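Local coordinates for envelope polyprotein (Puumala orthohantavirus, PDB 5FXU) that forms the surface spike of the hantavirus together with glycoprotein Gc, and probably contributes to host-cell attachment and antibody recognition, at residues A[188-192]-A[231-236]; A[253-258]-A[345-350]. All coordinates share one frame. Numbering follows the deposited sequence.

Both contacts meet in one large mixed sheet, where strand 185-197, carrying 188-192, lies beside strand 340-354, carrying 345-350. The seam between them includes two probable backbone hydrogen bonds, Val191 N to Gly347 O (2.8 Å) and Val189 N to Ile349 O (2.9 Å), and the centres of the two contacts lie about 9 Å apart. Contact 1 is the more buried of the two: an edge-to-edge strand pairing built on backbone hydrogen bonds, with one arginine and a water added. Contact 2 is only partly buried and packs helix 249-260 against the sheet. It relies on side-chain packing around a tryptophan, with charged residues toward its more open end.

Contact 1: residues A[188-192]-A[231-236]; sequences TVMVR and ICLVGS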
# COMPACT_ATOMS: atom_id res chain seq x y z
N THR A 188 -0.99 13.79 -14.75
CA THR A 188 -1.29 12.56 -14.02
C THR A 188 -0.09 12.12 -13.18
O THR A 188 0.98 11.93 -13.72
CB THR A 188 -1.70 11.48 -15.01
OG1 THR A 188 -2.98 11.84 -15.54
CG2 THR A 188 -1.80 10.15 -14.37
N VAL A 189 -0.28 11.98 -11.86
CA VAL A 189 0.81 11.62 -10.95
C VAL A 189 0.51 10.33 -10.19
O VAL A 189 -0.64 9.96 -9.96
CB VAL A 189 1.16 12.73 -9.92
CG1 VAL A 189 1.51 14.02 -10.63
CG2 VAL A 189 0.02 13.01 -8.96
N MET A 190 1.58 9.67 -9.76
CA MET A 190 1.50 8.48 -8.95
C MET A 190 1.09 8.82 -7.52
O MET A 190 1.50 9.84 -6.96
CB MET A 190 2.84 7.75 -8.95
CG MET A 190 2.83 6.45 -8.15
SD MET A 190 4.35 5.43 -8.26
CE MET A 190 4.11 4.74 -9.89
N VAL A 191 0.27 7.95 -6.95
CA VAL A 191 -0.09 8.02 -5.55
C VAL A 191 0.18 6.66 -4.95
O VAL A 191 -0.20 5.64 -5.54
CB VAL A 191 -1.56 8.40 -5.33
CG1 VAL A 191 -1.85 8.61 -3.86
CG2 VAL A 191 -1.84 9.73 -5.98
N ARG A 192 0.85 6.65 -3.80
CA ARG A 192 1.10 5.43 -3.01
C ARG A 192 0.53 5.57 -1.61
O ARG A 192 0.81 6.55 -0.94
CB ARG A 192 2.60 5.12 -2.92
CG ARG A 192 3.14 4.51 -4.19
CD ARG A 192 4.61 4.64 -4.51
NE ARG A 192 5.14 5.94 -4.88
CZ ARG A 192 6.36 6.14 -5.35
NH1 ARG A 192 7.19 5.12 -5.55
NH2 ARG A 192 6.74 7.37 -5.65
N ILE A 231 -3.05 6.49 4.38
CA ILE A 231 -2.13 7.61 4.34
C ILE A 231 -1.33 7.47 3.06
O ILE A 231 -0.82 6.39 2.77
CB ILE A 231 -1.30 7.70 5.64
CG1 ILE A 231 -0.75 9.09 5.82
CG2 ILE A 231 -0.20 6.64 5.70
CD1 ILE A 231 -1.80 10.08 6.34
N CYS A 232 -1.28 8.54 2.27
CA CYS A 232 -0.78 8.46 0.90
C CYS A 232 0.26 9.51 0.69
O CYS A 232 0.25 10.56 1.34
CB CYS A 232 -1.92 8.69 -0.13
SG CYS A 232 -3.35 7.58 0.07
N LEU A 233 1.18 9.23 -0.23
CA LEU A 233 2.12 10.23 -0.69
C LEU A 233 1.92 10.36 -2.17
O LEU A 233 1.73 9.37 -2.87
CB LEU A 233 3.55 9.83 -0.37
CG LEU A 233 4.16 10.08 1.01
CD1 LEU A 233 3.73 11.33 1.76
CD2 LEU A 233 3.83 8.88 1.84
N VAL A 234 1.99 11.60 -2.64
CA VAL A 234 1.73 11.93 -4.02
C VAL A 234 3.05 12.19 -4.73
O VAL A 234 3.86 12.98 -4.28
CB VAL A 234 0.84 13.19 -4.08
CG1 VAL A 234 0.43 13.46 -5.50
CG2 VAL A 234 -0.40 13.00 -3.21
N GLY A 235 3.25 11.56 -5.88
CA GLY A 235 4.48 11.72 -6.66
C GLY A 235 5.70 11.20 -5.94
O GLY A 235 5.63 10.24 -5.18
N SER A 236 6.84 11.82 -6.19
CA SER A 236 8.06 11.41 -5.54
C SER A 236 8.23 12.10 -4.18
O SER A 236 9.05 11.67 -3.38
CB SER A 236 9.24 11.70 -6.46
OG SER A 236 9.25 13.07 -6.86
O HOH W 1 3.80 8.31 -4.64
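Strand 188-192 runs antiparallel to 231-234, their axes 4.8 Å apart at closest and inclined at 155°. Val189 reaches across the end of the partner strand, its CG2 3.5 Å from Val234 CG1. Met190 sets out sideways and its side chain then leaves the partner strand, but its backbone O accepts from Gly235 N at 2.7 Å; Gly235, at phi 65°, has a conformation that favours glycine and takes the chain out of the strand. Val191 faces Val234 in a non-hydrogen-bonded pair, with its CG1 3.7 Å from Cys232 CB. Arg192 and Leu233 form a hydrogen-bonded pair, Arg192 N to Leu233 O at 3.0 Å and Leu233 N to Arg192 O at 2.8 Å. The Arg192 side chain folds back along the strands: NH2 donates to Gly235 O (3.1 Å), while NE donates to a water (2.7 Å) that donates to Leu233 O (2.9 Å) and Gly235 O (2.7 Å). Its NH1 bonds Ser23 of strand 19-30. The Cys232-Cys193 disulfide cross-links strands 228-234 and 185-197. In the mixed sheet of the Gn head, strand 185-197 lies between 228-234 and 340-354, and the Gly235-Ser236 turn joins 228-234 in a beta-hairpin to its other neighbour, 237-243.

Contact 2: residues A[253-258]-A[345-350]; sequences EVLSRM and WTGFIP
Trp345 lays its indole forward over its own strand, with CH2 3.6 Å from Gly347 CA; a CB on residue 347 would clash with this ring, so glycine makes room for it. Segment 345-350 is an extended strand, and 253-258 is regular alpha-helix, with Arg257 N bonded to Glu253 O (3.1 Å) and Met258 N to Val254 O (2.8 Å). The helix crosses the strand at 128° with axes 8.5 Å apart, and the nearest CA pairs are Glu253-Ile349 (6.4 Å) and Arg257-Gly347 (7.3 Å). Trp345 (chi1 t, chi2 90°) points toward the helix. Met258 (chi1 m, chi2 t) covers one face of the indole: its CG lies 3.6 Å from the centroid of the five-membered ring in a CH-pi contact, and SD follows at 4.7 Å as a Met-aromatic contact. Val254 CG1 approaches Trp345 CZ3 (4.1 Å), and Val254 CG2 meets Ile349 CG2 (4.1 Å). Arg257 (chi1 m, chi2 -102°, chi3 t) runs along the strand, with CD 3.2 Å from Phe348 O and NH2 3.3 Å from Pro350 CD, which lies over a guanidinium face. Glu253 (chi1 m, chi2 t) brings OE1 2.8 Å from Pro350 O. This is helix-on-sheet packing, continued by Phe212 of helix 208-216 against Met258. Trp345 NE1 bonds Ala261 O, so the interface can rest on apolar and CH-pi packing, with Glu253 and Arg257 at its more open end.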
# COMPACT_ATOMS: atom_id res chain seq x y z
N GLU A 253 -10.49 11.96 -5.52
CA GLU A 253 -9.90 11.32 -6.66
C GLU A 253 -9.27 9.98 -6.36
O GLU A 253 -9.41 9.04 -7.16
CB GLU A 253 -8.90 12.25 -7.33
CG GLU A 253 -9.61 13.28 -8.17
CD GLU A 253 -8.67 14.14 -8.95
OE1 GLU A 253 -7.43 14.17 -8.67
OE2 GLU A 253 -9.21 14.82 -9.85
N VAL A 254 -8.59 9.88 -5.22
CA VAL A 254 -7.93 8.64 -4.85
C VAL A 254 -8.99 7.59 -4.54
O VAL A 254 -8.86 6.44 -4.96
CB VAL A 254 -6.99 8.82 -3.67
CG1 VAL A 254 -6.50 7.47 -3.16
CG2 VAL A 254 -5.78 9.68 -4.05
N LEU A 255 -10.02 7.98 -3.80
CA LEU A 255 -11.07 7.05 -3.46
C LEU A 255 -11.78 6.52 -4.69
O LEU A 255 -12.09 5.34 -4.71
CB LEU A 255 -12.10 7.65 -2.52
CG LEU A 255 -11.70 7.63 -1.06
CD1 LEU A 255 -12.53 8.67 -0.33
CD2 LEU A 255 -11.88 6.26 -0.43
N SER A 256 -12.08 7.39 -5.65
CA SER A 256 -12.75 6.94 -6.87
C SER A 256 -11.86 5.96 -7.67
O SER A 256 -12.34 4.88 -8.03
CB SER A 256 -13.31 8.10 -7.69
OG SER A 256 -12.30 8.99 -7.98
N ARG A 257 -10.57 6.27 -7.84
CA ARG A 257 -9.66 5.35 -8.51
C ARG A 257 -9.52 4.03 -7.72
O ARG A 257 -9.45 2.97 -8.33
CB ARG A 257 -8.31 5.97 -8.79
CG ARG A 257 -8.35 7.24 -9.62
CD ARG A 257 -7.98 7.09 -11.09
NE ARG A 257 -8.24 8.22 -12.04
CZ ARG A 257 -8.93 9.37 -11.84
NH1 ARG A 257 -9.47 9.77 -10.67
NH2 ARG A 257 -9.08 10.19 -12.90
N MET A 258 -9.52 4.08 -6.39
CA MET A 258 -9.55 2.86 -5.58
C MET A 258 -10.81 2.05 -5.84
O MET A 258 -10.74 0.84 -5.96
CB MET A 258 -9.45 3.15 -4.08
CG MET A 258 -8.04 3.47 -3.60
SD MET A 258 -7.99 3.96 -1.86
CE MET A 258 -6.23 4.14 -1.61
N TRP A 345 -1.60 0.36 -1.84
CA TRP A 345 -2.34 0.66 -3.06
C TRP A 345 -1.56 1.71 -3.85
O TRP A 345 -1.18 2.75 -3.29
CB TRP A 345 -3.74 1.19 -2.74
CG TRP A 345 -4.60 1.43 -3.96
CD1 TRP A 345 -5.43 0.53 -4.54
CD2 TRP A 345 -4.68 2.62 -4.74
NE1 TRP A 345 -6.04 1.09 -5.64
CE2 TRP A 345 -5.59 2.37 -5.79
CE3 TRP A 345 -4.08 3.88 -4.65
CZ2 TRP A 345 -5.93 3.35 -6.75
CZ3 TRP A 345 -4.41 4.86 -5.61
CH2 TRP A 345 -5.33 4.59 -6.64
N THR A 346 -1.32 1.41 -5.12
CA THR A 346 -0.58 2.27 -6.01
C THR A 346 -1.47 2.56 -7.21
O THR A 346 -2.03 1.64 -7.83
CB THR A 346 0.77 1.63 -6.43
OG1 THR A 346 1.56 1.36 -5.25
CG2 THR A 346 1.56 2.56 -7.32
N GLY A 347 -1.64 3.85 -7.51
CA GLY A 347 -2.41 4.28 -8.66
C GLY A 347 -2.02 5.67 -9.12
O GLY A 347 -0.99 6.19 -8.73
N PHE A 348 -2.86 6.25 -9.97
CA PHE A 348 -2.58 7.54 -10.61
C PHE A 348 -3.81 8.43 -10.54
O PHE A 348 -4.93 7.95 -10.71
CB PHE A 348 -2.14 7.34 -12.05
CG PHE A 348 -0.91 6.49 -12.18
CD1 PHE A 348 -1.01 5.11 -12.24
CD2 PHE A 348 0.35 7.08 -12.22
CE1 PHE A 348 0.14 4.31 -12.34
CE2 PHE A 348 1.49 6.29 -12.35
CZ PHE A 348 1.39 4.91 -12.40
N ILE A 349 -3.60 9.72 -10.26
CA ILE A 349 -4.66 10.71 -10.29
C ILE A 349 -4.22 11.95 -11.08
O ILE A 349 -3.03 12.33 -11.05
CB ILE A 349 -5.14 11.12 -8.87
CG1 ILE A 349 -4.04 11.86 -8.09
CG2 ILE A 349 -5.62 9.90 -8.11
CD1 ILE A 349 -4.51 12.49 -6.79
N PRO A 350 -5.18 12.58 -11.79
CA PRO A 350 -4.88 13.84 -12.46
C PRO A 350 -4.84 15.00 -11.47
O PRO A 350 -5.73 15.11 -10.64
CB PRO A 350 -6.05 13.98 -13.43
CG PRO A 350 -7.19 13.30 -12.76
CD PRO A 350 -6.57 12.16 -12.00